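Local coordinates for tetratricopeptide TPR_2 repeat protein (Thermobaculum terrenum, PDB 5DJS) that is a tetratricopeptide-repeat protein that also carries a GT-B-type domain of glycosyltransferase family 41 and binds uridine-5'-diphosphate, at residues G96-S99 with L100-L104. The protein carries 1 engineered substitution. Numbering follows the deposited sequence.
Sequences GITS and LHHAL
Ile97 and His101, and one residue further on Thr98 and His102, illustrate how i to i+4 spacing sets side chains alongside each other on a single helix, here helix 93-106 of a tetratricopeptide repeat. In the first pair the gamma-methyl does the touching: CG2 of Ile97 lies 3.5 Å from CD2 of His101, the two side chains pointing the same way. With chi1 at -72°, Ile97 sends CG2 anti to its backbone N, while CG1 leaves beside that nitrogen; the side chain packs on Leu117 and Ala120 of helix 111-120. The second pair repeats the theme with a shorter residue. Thr98 CG2 comes within 3.6 Å of His102 NE2, and the carbonyl oxygen of Thr98 sits over one face of the imidazole, 3.4 Å from His102 CD2. The same rotation about CA-CB that turns the threonine methyl to the ring puts OG1 beside its own backbone N, from where it hydrogen-bonds the carbonyl of Glu94, one turn back; ND1 of His102 is hydrogen-bonded to OE1 of Glu105. In the backbone, four successive i to i+4 bonds run from Leu100 N to Gly96 O (2.8 Å) through to Ala103 N on Ser99 O (3.1 Å). Ser99 touches Leu83 of helix 77-89, Leu100 and Ala103 touch Tyr81, and Leu100 also reaches Ala120. Small and aliphatic side chains thus pack against helices 77-89 and 111-120, Ile97 also serving the His101 ring, while polar bonds tie exposed Thr98 and partly exposed His102 to their own helix and should restrict their rotation.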
ATOM      1  N   GLY A  96       9.006 -13.932  -8.151  1.00 47.81           N
ATOM      2  CA  GLY A  96       9.574 -12.916  -7.278  1.00 44.70           C
ATOM      3  C   GLY A  96       9.876 -13.454  -5.890  1.00 44.76           C
ATOM      4  O   GLY A  96      10.950 -13.206  -5.342  1.00 45.39           O
ATOM      5  N   ILE A  97       8.931 -14.194  -5.317  1.00 45.28           N
ATOM      6  CA  ILE A  97       9.130 -14.831  -4.005  1.00 46.21           C
ATOM      7  C   ILE A  97      10.430 -15.646  -4.024  1.00 46.07           C
ATOM      8  O   ILE A  97      11.262 -15.493  -3.140  1.00 48.96           O
ATOM      9  CB  ILE A  97       7.901 -15.690  -3.585  1.00 46.65           C
ATOM     10  CG1 ILE A  97       6.726 -14.766  -3.198  1.00 48.79           C
ATOM     11  CG2 ILE A  97       8.227 -16.604  -2.406  1.00 44.57           C
ATOM     12  CD1 ILE A  97       5.371 -15.450  -3.103  1.00 49.18           C
ATOM     13  N   THR A  98      10.612 -16.465  -5.060  1.00 45.43           N
ATOM     14  CA  THR A  98      11.857 -17.202  -5.273  1.00 42.19           C
ATOM     15  C   THR A  98      13.068 -16.280  -5.243  1.00 40.11           C
ATOM     16  O   THR A  98      14.005 -16.549  -4.512  1.00 38.84           O
ATOM     17  CB  THR A  98      11.846 -17.960  -6.609  1.00 41.80           C
ATOM     18  OG1 THR A  98      10.652 -18.738  -6.689  1.00 43.01           O
ATOM     19  CG2 THR A  98      13.063 -18.897  -6.720  1.00 41.54           C
ATOM     20  N   SER A  99      13.048 -15.207  -6.034  1.00 38.85           N
ATOM     21  CA  SER A  99      14.136 -14.220  -6.009  1.00 38.94           C
ATOM     22  C   SER A  99      14.406 -13.646  -4.597  1.00 41.16           C
ATOM     23  O   SER A  99      15.566 -13.447  -4.215  1.00 41.11           O
ATOM     24  CB  SER A  99      13.885 -13.089  -6.998  1.00 37.72           C
ATOM     25  OG  SER A  99      14.553 -13.346  -8.210  1.00 40.73           O
ATOM     26  N   LEU A 100      13.339 -13.380  -3.841  1.00 42.06           N
ATOM     27  CA  LEU A 100      13.462 -12.895  -2.465  1.00 42.35           C
ATOM     28  C   LEU A 100      14.097 -13.957  -1.561  1.00 44.90           C
ATOM     29  O   LEU A 100      14.939 -13.623  -0.732  1.00 48.84           O
ATOM     30  CB  LEU A 100      12.098 -12.441  -1.914  1.00 42.11           C
ATOM     31  CG  LEU A 100      11.609 -10.986  -2.017  1.00 41.69           C
ATOM     32  CD1 LEU A 100      12.457 -10.106  -2.912  1.00 43.96           C
ATOM     33  CD2 LEU A 100      10.143 -10.928  -2.445  1.00 41.09           C
ATOM     34  N   HIS A 101      13.705 -15.221  -1.725  1.00 46.81           N
ATOM     35  CA  HIS A 101      14.358 -16.335  -1.022  1.00 49.93           C
ATOM     36  C   HIS A 101      15.857 -16.357  -1.291  1.00 48.74           C
ATOM     37  O   HIS A 101      16.643 -16.502  -0.357  1.00 52.19           O
ATOM     38  CB  HIS A 101      13.756 -17.704  -1.402  1.00 53.92           C
ATOM     39  CG  HIS A 101      12.494 -18.037  -0.671  1.00 60.98           C
ATOM     40  ND1 HIS A 101      12.485 -18.520   0.620  1.00 68.66           N
ATOM     41  CD2 HIS A 101      11.198 -17.956  -1.052  1.00 64.47           C
ATOM     42  CE1 HIS A 101      11.235 -18.711   1.008  1.00 70.53           C
ATOM     43  NE2 HIS A 101      10.435 -18.375   0.012  1.00 68.28           N
ATOM     44  N   HIS A 102      16.247 -16.214  -2.557  1.00 46.93           N
ATOM     45  CA  HIS A 102      17.662 -16.222  -2.923  1.00 47.53           C
ATOM     46  C   HIS A 102      18.429 -15.130  -2.197  1.00 45.22           C
ATOM     47  O   HIS A 102      19.536 -15.374  -1.724  1.00 45.73           O
ATOM     48  CB  HIS A 102      17.866 -16.088  -4.442  1.00 49.74           C
ATOM     49  CG  HIS A 102      17.430 -17.290  -5.217  1.00 53.28           C
ATOM     50  ND1 HIS A 102      17.687 -18.579  -4.799  1.00 56.68           N
ATOM     51  CD2 HIS A 102      16.759 -17.400  -6.387  1.00 54.22           C
ATOM     52  CE1 HIS A 102      17.185 -19.431  -5.675  1.00 57.85           C
ATOM     53  NE2 HIS A 102      16.617 -18.743  -6.648  1.00 56.47           N
ATOM     54  N   ALA A 103      17.830 -13.943  -2.107  1.00 42.58           N
ATOM     55  CA  ALA A 103      18.464 -12.797  -1.472  1.00 42.11           C
ATOM     56  C   ALA A 103      18.707 -13.058   0.010  1.00 41.99           C
ATOM     57  O   ALA A 103      19.748 -12.674   0.547  1.00 42.16           O
ATOM     58  CB  ALA A 103      17.615 -11.550  -1.666  1.00 43.42           C
ATOM     59  N   LEU A 104      17.753 -13.726   0.659  1.00 42.15           N
ATOM     60  CA  LEU A 104      17.913 -14.161   2.055  1.00 42.82           C
ATOM     61  C   LEU A 104      18.888 -15.320   2.223  1.00 41.57           C
ATOM     62  O   LEU A 104      19.618 -15.372   3.202  1.00 45.28           O
ATOM     63  CB  LEU A 104      16.570 -14.551   2.672  1.00 42.22           C
ATOM     64  CG  LEU A 104      15.595 -13.422   2.993  1.00 44.24           C
ATOM     65  CD1 LEU A 104      14.276 -14.026   3.452  1.00 45.78           C
ATOM     66  CD2 LEU A 104      16.137 -12.503   4.075  1.00 44.12           C
TER